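Hen1 (Anabaena variabilis, PDB 3JWH) methylates the 2'-hydroxyl of the 3'-terminal nucleotide of RNA, probably with S-adenosylmethionine as the methyl donor. Local coordinates at residues A131-I135 and V206-R210; K45-K49 and R75-P79. All coordinates share one frame; numbering follows the deposited sequence.

Interaction 1 (A131-I135 and V206-R210)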
# COMPACT_ATOMS: atom_id res chain seq x y z
N ALA A 131 5.94 4.43 -12.64
CA ALA A 131 6.77 4.64 -11.45
C ALA A 131 7.83 3.54 -11.36
O ALA A 131 9.02 3.81 -11.25
CB ALA A 131 5.89 4.63 -10.20
N GLN A 132 7.36 2.30 -11.44
CA GLN A 132 8.21 1.13 -11.39
C GLN A 132 9.18 1.12 -10.21
O GLN A 132 10.38 0.98 -10.40
CB GLN A 132 8.98 0.99 -12.70
CG GLN A 132 9.42 -0.42 -13.03
CD GLN A 132 9.83 -0.58 -14.50
OE1 GLN A 132 9.26 0.04 -15.39
NE2 GLN A 132 10.80 -1.44 -14.75
N PRO A 133 8.67 1.25 -8.97
CA PRO A 133 9.61 1.22 -7.86
C PRO A 133 10.18 -0.20 -7.65
O PRO A 133 9.67 -1.17 -8.20
CB PRO A 133 8.77 1.71 -6.66
CG PRO A 133 7.38 1.30 -7.03
CD PRO A 133 7.29 1.53 -8.52
N LYS A 134 11.26 -0.31 -6.89
CA LYS A 134 11.86 -1.61 -6.62
C LYS A 134 10.87 -2.51 -5.86
O LYS A 134 10.75 -3.70 -6.16
CB LYS A 134 13.13 -1.44 -5.79
CG LYS A 134 13.91 -2.74 -5.61
CD LYS A 134 15.20 -2.53 -4.82
CE LYS A 134 16.07 -3.78 -4.85
NZ LYS A 134 17.41 -3.56 -4.22
N ILE A 135 10.17 -1.92 -4.90
CA ILE A 135 9.22 -2.67 -4.07
C ILE A 135 7.81 -2.12 -4.16
O ILE A 135 7.62 -0.91 -4.19
CB ILE A 135 9.62 -2.61 -2.57
CG1 ILE A 135 11.01 -3.19 -2.37
CG2 ILE A 135 8.59 -3.33 -1.71
CD1 ILE A 135 11.17 -4.56 -2.94
N VAL A 206 3.80 -8.78 -1.82
CA VAL A 206 5.03 -8.02 -1.85
C VAL A 206 5.68 -8.31 -3.21
O VAL A 206 6.16 -9.41 -3.45
CB VAL A 206 5.99 -8.45 -0.71
CG1 VAL A 206 7.29 -7.67 -0.81
CG2 VAL A 206 5.34 -8.17 0.65
N PHE A 207 5.65 -7.32 -4.10
CA PHE A 207 6.24 -7.44 -5.42
C PHE A 207 7.66 -6.89 -5.38
O PHE A 207 7.90 -5.81 -4.85
CB PHE A 207 5.47 -6.62 -6.46
CG PHE A 207 4.09 -7.11 -6.72
CD1 PHE A 207 3.85 -8.04 -7.73
CD2 PHE A 207 3.01 -6.58 -6.03
CE1 PHE A 207 2.57 -8.42 -8.04
CE2 PHE A 207 1.73 -6.95 -6.34
CZ PHE A 207 1.50 -7.86 -7.34
N ILE A 208 8.60 -7.64 -5.93
CA ILE A 208 9.97 -7.18 -5.95
C ILE A 208 10.41 -7.09 -7.41
O ILE A 208 10.23 -8.04 -8.18
CB ILE A 208 10.90 -8.11 -5.16
CG1 ILE A 208 10.52 -8.05 -3.68
CG2 ILE A 208 12.36 -7.68 -5.34
CD1 ILE A 208 11.39 -8.92 -2.80
N HIS A 209 10.97 -5.95 -7.79
CA HIS A 209 11.39 -5.77 -9.16
C HIS A 209 12.54 -6.70 -9.51
O HIS A 209 13.44 -6.91 -8.71
CB HIS A 209 11.82 -4.31 -9.42
CG HIS A 209 11.89 -3.95 -10.87
ND1 HIS A 209 12.80 -4.52 -11.74
CD2 HIS A 209 11.11 -3.13 -11.62
CE1 HIS A 209 12.57 -4.07 -12.96
NE2 HIS A 209 11.56 -3.23 -12.91
N ARG A 210 12.49 -7.26 -10.70
CA ARG A 210 13.57 -8.12 -11.16
C ARG A 210 14.83 -7.28 -11.40
O ARG A 210 14.75 -6.08 -11.67
CB ARG A 210 13.14 -8.81 -12.45
CG ARG A 210 11.97 -9.77 -12.25
CD ARG A 210 11.47 -10.37 -13.57
NE ARG A 210 10.29 -11.19 -13.32
CZ ARG A 210 9.25 -11.28 -14.14
NH1 ARG A 210 9.25 -10.61 -15.29
NH2 ARG A 210 8.21 -12.02 -13.81

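Interaction 2 (K45-K49 and R75-P79)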
# COMPACT_ATOMS: atom_id res chain seq x y z
N LYS A 45 1.31 8.14 9.45
CA LYS A 45 1.63 8.52 10.83
C LYS A 45 2.73 7.63 11.41
O LYS A 45 3.68 8.11 12.02
CB LYS A 45 0.38 8.44 11.71
CG LYS A 45 0.60 8.86 13.15
CD LYS A 45 -0.71 9.12 13.88
CE LYS A 45 -0.47 9.95 15.14
NZ LYS A 45 -1.75 10.34 15.82
N ILE A 46 2.59 6.32 11.18
CA ILE A 46 3.56 5.35 11.66
C ILE A 46 4.94 5.50 11.00
O ILE A 46 5.96 5.34 11.66
CB ILE A 46 3.02 3.90 11.46
CG1 ILE A 46 1.90 3.64 12.48
CG2 ILE A 46 4.13 2.86 11.64
CD1 ILE A 46 1.03 2.45 12.14
N LEU A 47 4.98 5.80 9.70
CA LEU A 47 6.27 5.97 9.01
C LEU A 47 7.01 7.25 9.42
O LEU A 47 8.22 7.25 9.61
CB LEU A 47 6.05 5.98 7.49
CG LEU A 47 5.42 4.77 6.81
CD1 LEU A 47 5.47 4.97 5.29
CD2 LEU A 47 6.15 3.49 7.22
N LEU A 48 6.27 8.34 9.55
CA LEU A 48 6.84 9.63 9.91
C LEU A 48 7.48 9.59 11.30
O LEU A 48 8.53 10.19 11.54
CB LEU A 48 5.76 10.72 9.89
CG LEU A 48 6.03 12.06 9.18
CD1 LEU A 48 5.29 13.16 9.95
CD2 LEU A 48 7.52 12.38 9.10
N LYS A 49 6.82 8.89 12.21
CA LYS A 49 7.30 8.76 13.59
C LYS A 49 8.56 7.92 13.66
O LYS A 49 9.38 8.11 14.54
CB LYS A 49 6.24 8.11 14.48
CG LYS A 49 5.02 8.97 14.75
CD LYS A 49 3.99 8.23 15.59
CE LYS A 49 3.45 7.01 14.85
NZ LYS A 49 2.38 6.29 15.61
N ARG A 75 -0.47 15.93 15.18
CA ARG A 75 -0.60 15.62 16.60
C ARG A 75 0.72 15.01 17.08
O ARG A 75 0.90 14.74 18.26
CB ARG A 75 -1.77 14.66 16.83
CG ARG A 75 -3.13 15.27 16.47
CD ARG A 75 -4.23 14.22 16.48
NE ARG A 75 -5.52 14.76 16.06
CZ ARG A 75 -6.60 14.01 15.82
NH1 ARG A 75 -6.53 12.69 15.95
NH2 ARG A 75 -7.74 14.58 15.44
N LEU A 76 1.65 14.82 16.14
CA LEU A 76 2.95 14.25 16.46
C LEU A 76 3.94 15.33 16.92
O LEU A 76 3.83 16.49 16.54
CB LEU A 76 3.55 13.54 15.25
CG LEU A 76 2.78 12.38 14.63
CD1 LEU A 76 3.52 11.91 13.40
CD2 LEU A 76 2.63 11.26 15.62
N ARG A 77 4.89 14.92 17.74
CA ARG A 77 5.93 15.81 18.23
C ARG A 77 7.18 15.18 17.65
O ARG A 77 7.46 14.01 17.90
CB ARG A 77 5.95 15.80 19.76
CG ARG A 77 4.64 16.29 20.36
CD ARG A 77 4.42 17.77 20.04
NE ARG A 77 3.03 18.08 19.72
CZ ARG A 77 2.02 18.02 20.59
NH1 ARG A 77 2.23 17.66 21.85
NH2 ARG A 77 0.79 18.32 20.19
N LEU A 78 7.91 15.95 16.86
CA LEU A 78 9.10 15.41 16.23
C LEU A 78 10.22 16.42 16.07
O LEU A 78 10.00 17.63 16.14
CB LEU A 78 8.73 14.90 14.83
CG LEU A 78 7.67 13.83 14.63
CD1 LEU A 78 7.13 13.94 13.20
CD2 LEU A 78 8.27 12.45 14.86
N PRO A 79 11.43 15.93 15.85
CA PRO A 79 12.57 16.84 15.66
C PRO A 79 12.31 17.60 14.35
O PRO A 79 11.60 17.09 13.47
CB PRO A 79 13.76 15.91 15.52
CG PRO A 79 13.29 14.61 16.16
CD PRO A 79 11.86 14.52 15.77

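Interaction 1 (A131-I135 and V206-R210)
His209 turns its imidazole toward the loop that follows helix 117-131, and Gln132 reaches out to meet it there. The two flat groups are almost coplanar, with planes 4° apart, and the carboxamide comes up to the ring's edge rather than over a face. Gln132 CG lies 3.5 Å from His209 CD2. On the histidine side, chi1 of -163° puts CG anti to the backbone N, which carries the ring to the Gln132 side chain. Tyr184 of the neighbouring strand packs edge-to-face with His209, and its hydroxyl is hydrogen-bonded to Pro133 O.

Beside this side-chain contact the backbones join. His209 N donates to Lys134 O at 2.8 Å. The next pair, Ile135 with Ile208, is antiparallel and non-hydrogen-bonded, with CA atoms 4.9 Å apart. A CA-H...O contact supports it, Ile135 CA lying 3.5 Å from Phe207 O. The two isoleucines run side by side in the same direction; the bend at chi2 of Ile135 brings its CD1 to 3.6 Å from CG1 of Ile208. Phe207, next along the strand, packs edge-to-face against Phe128 and reaches helix 168-181.

Here the start of strand 135-141 pairs with the end of the antiparallel strand 202-209, which is inserted between 135-141 and 184-188, as is characteristic of the class I, Rossmann-like methyltransferase sheet (order 3-2-1-4-5-7-6).

Interaction 2 (K45-K49 and R75-P79)
Lys49 N donates to Lys45 O at 3.2 Å, the i to i+4 bond that stacks these two lysines one turn apart on helix 42-49, and Leu76 packs against both. Its CD2 takes the tightest contacts, 3.4 Å from Lys45 CE and 3.3 Å from Lys49 CD, closer than carbons usually sit. With CG anti to the backbone N (chi1 -178°) and an extended chain, Lys45 runs obliquely past the leucine and brings NZ to 4.4 Å from Arg75 CB. Lys49 instead bends at chi3 and crosses Leu76 at about a right angle.

In the Rossmann-like fold, helix 42-49 is the helix of the crossover between parallel strands 32-36 and 55-60, while residues 75-79 belong to the next crossover, linking helix 63-73 to the short helix 80-83. Leu48 points into the seam between them: its CD1 meets Leu78 CD1 at 3.8 Å and Leu76 CD1 at 4.1 Å, with Trp83 touching both Leu48 and Leu76. The other branch of Leu78 lies over the helix backbone, CD2 being 4.0 Å from Lys49 CA. Arg85 NH1 is hydrogen-bonded to Leu48 O.

How the interactions relate
Interactions 1 and 2 lie in different parts of the same methyltransferase fold, their centres 26 Å apart and their nearest atoms about 11 Å apart, without touching. Interaction 1 joins strands within the sheet, at the start of strand 135-141; interaction 2 joins connections that pack outside it. S-adenosyl-L-homocysteine binds at the other ends of the parallel strands, where Gly37, Cys38 and Gly39 follow strand 32-36 and Asp60 ends strand 55-60. Helix 42-49 starts just beyond that glycine-containing loop, at pocket residue Asn42, and the Lys45 side chain is about 9 Å from the ligand. Neither contact itself supplies a residue of the pocket.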